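Local structure of transcriptional regulator, MarR/EmrR family (Clostridium acetobutylicum, 3JW4) at residues 32-37 / 116-121. The protein probably binds DNA through a winged helix-turn-helix domain and regulates transcription, as MarR-family regulators do. Sequence-based numbering, arbitrary orientation.
Sequences ARLAEL and NIFLEV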
ATOM      1  N   ALA B  32     -13.459   1.269  -4.993  1.00 30.35           N
ATOM      2  CA  ALA B  32     -14.620   1.898  -5.625  1.00 30.93           C
ATOM      3  C   ALA B  32     -15.832   0.966  -5.673  1.00 31.39           C
ATOM      4  O   ALA B  32     -16.948   1.388  -5.356  1.00 31.70           O
ATOM      5  CB  ALA B  32     -14.274   2.420  -7.026  1.00 30.94           C
ATOM      6  N   ARG B  33     -15.614  -0.298  -6.027  1.00 32.14           N
ATOM      7  CA  ARG B  33     -16.698  -1.293  -6.082  1.00 32.47           C
ATOM      8  C   ARG B  33     -17.266  -1.674  -4.686  1.00 31.93           C
ATOM      9  O   ARG B  33     -18.419  -2.116  -4.539  1.00 31.19           O
ATOM     10  CB  ARG B  33     -16.212  -2.538  -6.824  1.00 33.19           C
ATOM     11  CG  ARG B  33     -17.085  -2.873  -8.034  1.00 36.17           C
ATOM     12  CD  ARG B  33     -16.507  -4.013  -8.873  1.00 38.60           C
ATOM     13  NE  ARG B  33     -17.419  -5.157  -8.947  1.00 40.51           N
ATOM     14  CZ  ARG B  33     -17.153  -6.296  -9.579  1.00 43.05           C
ATOM     15  NH1 ARG B  33     -18.054  -7.271  -9.566  1.00 44.77           N
ATOM     16  NH2 ARG B  33     -16.002  -6.466 -10.234  1.00 43.14           N
ATOM     17  N   LEU B  34     -16.442  -1.495  -3.665  1.00 31.07           N
ATOM     18  CA  LEU B  34     -16.843  -1.761  -2.302  1.00 30.56           C
ATOM     19  C   LEU B  34     -17.545  -0.546  -1.696  1.00 31.18           C
ATOM     20  O   LEU B  34     -18.533  -0.696  -0.960  1.00 30.01           O
ATOM     21  CB  LEU B  34     -15.619  -2.102  -1.465  1.00 29.72           C
ATOM     22  CG  LEU B  34     -14.927  -3.404  -1.843  1.00 28.69           C
ATOM     23  CD1 LEU B  34     -13.517  -3.405  -1.236  1.00 27.38           C
ATOM     24  CD2 LEU B  34     -15.756  -4.595  -1.402  1.00 25.25           C
ATOM     25  N   ALA B  35     -16.995   0.640  -1.986  1.00 31.43           N
ATOM     26  CA  ALA B  35     -17.467   1.926  -1.441  1.00 32.24           C
ATOM     27  C   ALA B  35     -18.929   2.164  -1.774  1.00 32.95           C
ATOM     28  O   ALA B  35     -19.666   2.759  -0.974  1.00 32.60           O
ATOM     29  CB  ALA B  35     -16.615   3.101  -1.982  1.00 32.00           C
ATOM     30  N   GLU B  36     -19.347   1.694  -2.947  1.00 33.56           N
ATOM     31  CA  GLU B  36     -20.754   1.773  -3.339  1.00 34.50           C
ATOM     32  C   GLU B  36     -21.637   1.010  -2.347  1.00 33.95           C
ATOM     33  O   GLU B  36     -22.779   1.393  -2.098  1.00 34.33           O
ATOM     34  CB  GLU B  36     -20.972   1.292  -4.793  1.00 34.65           C
ATOM     35  CG  GLU B  36     -21.308   2.404  -5.776  1.00 35.78           C
ATOM     36  CD  GLU B  36     -20.128   3.302  -6.136  1.00 36.86           C
ATOM     37  OE1 GLU B  36     -19.108   2.776  -6.661  1.00 39.54           O
ATOM     38  OE2 GLU B  36     -20.229   4.533  -5.925  1.00 30.47           O
ATOM     39  N   LEU B  37     -21.084  -0.028  -1.745  1.00 34.03           N
ATOM     40  CA  LEU B  37     -21.815  -0.837  -0.751  1.00 33.73           C
ATOM     41  C   LEU B  37     -21.553  -0.410   0.685  1.00 33.32           C
ATOM     42  O   LEU B  37     -21.795  -1.179   1.603  1.00 33.20           O
ATOM     43  CB  LEU B  37     -21.441  -2.312  -0.888  1.00 33.40           C
ATOM     44  CG  LEU B  37     -21.403  -2.858  -2.310  1.00 32.62           C
ATOM     45  CD1 LEU B  37     -20.995  -4.359  -2.231  1.00 35.57           C
ATOM     46  CD2 LEU B  37     -22.741  -2.635  -2.994  1.00 33.09           C
ATOM     47  N   ASN B 116     -16.267 -12.169  -4.344  1.00 23.25           N
ATOM     48  CA  ASN B 116     -16.446 -12.039  -5.792  1.00 24.10           C
ATOM     49  C   ASN B 116     -15.789 -10.780  -6.360  1.00 23.83           C
ATOM     50  O   ASN B 116     -15.224 -10.826  -7.440  1.00 22.48           O
ATOM     51  CB  ASN B 116     -17.914 -12.090  -6.187  1.00 25.43           C
ATOM     52  CG  ASN B 116     -18.561 -13.408  -5.801  1.00 27.98           C
ATOM     53  OD1 ASN B 116     -17.908 -14.446  -5.801  1.00 31.74           O
ATOM     54  ND2 ASN B 116     -19.820 -13.362  -5.414  1.00 33.21           N
ATOM     55  N   ILE B 117     -15.849  -9.671  -5.629  1.00 23.14           N
ATOM     56  CA  ILE B 117     -15.206  -8.457  -6.077  1.00 23.01           C
ATOM     57  C   ILE B 117     -13.694  -8.689  -6.172  1.00 23.92           C
ATOM     58  O   ILE B 117     -13.084  -8.410  -7.210  1.00 23.26           O
ATOM     59  CB  ILE B 117     -15.562  -7.274  -5.176  1.00 23.03           C
ATOM     60  CG1 ILE B 117     -17.061  -6.942  -5.329  1.00 21.32           C
ATOM     61  CG2 ILE B 117     -14.738  -6.061  -5.548  1.00 22.65           C
ATOM     62  CD1 ILE B 117     -17.510  -5.749  -4.500  1.00 20.71           C
ATOM     63  N   PHE B 118     -13.113  -9.275  -5.131  1.00 24.59           N
ATOM     64  CA  PHE B 118     -11.671  -9.559  -5.112  1.00 25.69           C
ATOM     65  C   PHE B 118     -11.263 -10.533  -6.216  1.00 26.25           C
ATOM     66  O   PHE B 118     -10.176 -10.413  -6.791  1.00 25.21           O
ATOM     67  CB  PHE B 118     -11.217 -10.104  -3.752  1.00 25.97           C
ATOM     68  CG  PHE B 118     -11.420  -9.142  -2.577  1.00 28.96           C
ATOM     69  CD1 PHE B 118     -11.172  -7.792  -2.699  1.00 30.93           C
ATOM     70  CD2 PHE B 118     -11.803  -9.637  -1.326  1.00 32.50           C
ATOM     71  CE1 PHE B 118     -11.327  -6.929  -1.601  1.00 33.49           C
ATOM     72  CE2 PHE B 118     -11.980  -8.788  -0.217  1.00 34.16           C
ATOM     73  CZ  PHE B 118     -11.730  -7.426  -0.356  1.00 34.68           C
ATOM     74  N   LEU B 119     -12.128 -11.490  -6.517  1.00 26.88           N
ATOM     75  CA  LEU B 119     -11.846 -12.451  -7.565  1.00 28.29           C
ATOM     76  C   LEU B 119     -11.882 -11.826  -8.987  1.00 28.97           C
ATOM     77  O   LEU B 119     -11.068 -12.205  -9.853  1.00 28.23           O
ATOM     78  CB  LEU B 119     -12.813 -13.611  -7.488  1.00 29.28           C
ATOM     79  CG  LEU B 119     -12.290 -14.897  -8.120  1.00 32.65           C
ATOM     80  CD1 LEU B 119     -11.286 -15.593  -7.162  1.00 33.96           C
ATOM     81  CD2 LEU B 119     -13.456 -15.817  -8.496  1.00 33.93           C
ATOM     82  N   GLU B 120     -12.796 -10.877  -9.232  1.00 28.63           N
ATOM     83  CA  GLU B 120     -12.825 -10.198 -10.530  1.00 29.25           C
ATOM     84  C   GLU B 120     -11.577  -9.312 -10.682  1.00 28.60           C
ATOM     85  O   GLU B 120     -11.025  -9.221 -11.764  1.00 28.23           O
ATOM     86  CB  GLU B 120     -14.095  -9.371 -10.743  1.00 29.61           C
ATOM     87  CG  GLU B 120     -15.428 -10.151 -10.511  1.00 32.59           C
ATOM     88  CD  GLU B 120     -16.594  -9.695 -11.411  1.00 36.50           C
ATOM     89  OE1 GLU B 120     -16.536  -8.551 -11.947  1.00 38.04           O
ATOM     90  OE2 GLU B 120     -17.568 -10.487 -11.575  1.00 36.07           O
ATOM     91  N   VAL B 121     -11.151  -8.671  -9.602  1.00 28.10           N
ATOM     92  CA  VAL B 121      -9.935  -7.869  -9.628  1.00 28.68           C
ATOM     93  C   VAL B 121      -8.724  -8.758  -9.902  1.00 28.23           C
ATOM     94  O   VAL B 121      -7.877  -8.424 -10.725  1.00 29.31           O
ATOM     95  CB  VAL B 121      -9.745  -7.043  -8.341  1.00 28.72           C
ATOM     96  CG1 VAL B 121      -8.354  -6.381  -8.308  1.00 29.65           C
ATOM     97  CG2 VAL B 121     -10.845  -5.975  -8.225  1.00 27.31           C
TER
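In the helical dimerization region of this MarR-type regulator, Arg33 and Leu34 near the C-terminal end of helix 14-35, with Leu37 in the turn that follows, meet Ile117, Phe118 and Glu120 in the second half of helix 105-126. Ile117 reaches between Arg33, Leu34 and Leu37. Its CG1 stands anti to the carbonyl carbon (chi1 -67°) and the extended branch carries CD1 to 3.7 Å from Leu34 CD2, while Leu37 CD1 adds a looser contact on the same methyl, at 4.4 Å. The other branch, CG2, lies 4.0 Å from Arg33 CB, and the two side chains run alongside each other in opposite senses. Beyond them the arginine chain bends at chi3, and Ile117 CG1 sits over one face of the guanidinium. At the guanidinium edge both terminal nitrogens converge on a single oxygen: NH2 reaches Glu120 OE1 at 2.8 Å in a salt bridge, backed by a weak bond from NH1 to Glu120 OE1 at 3.1 Å. The carboxylate plane is turned 71° from the guanidinium, and NH2 meets OE1 from above the carboxylate plane. On the buried side, Leu34 CD1 comes to 4.2 Å from Phe118 CE1, the two side chains crossing at about a right angle; that ring also makes a cation-pi contact with Arg45 and packs on Thr13 of the second subunit. Packing of the first helix against the long helix after the wing is characteristic of the MarR fold.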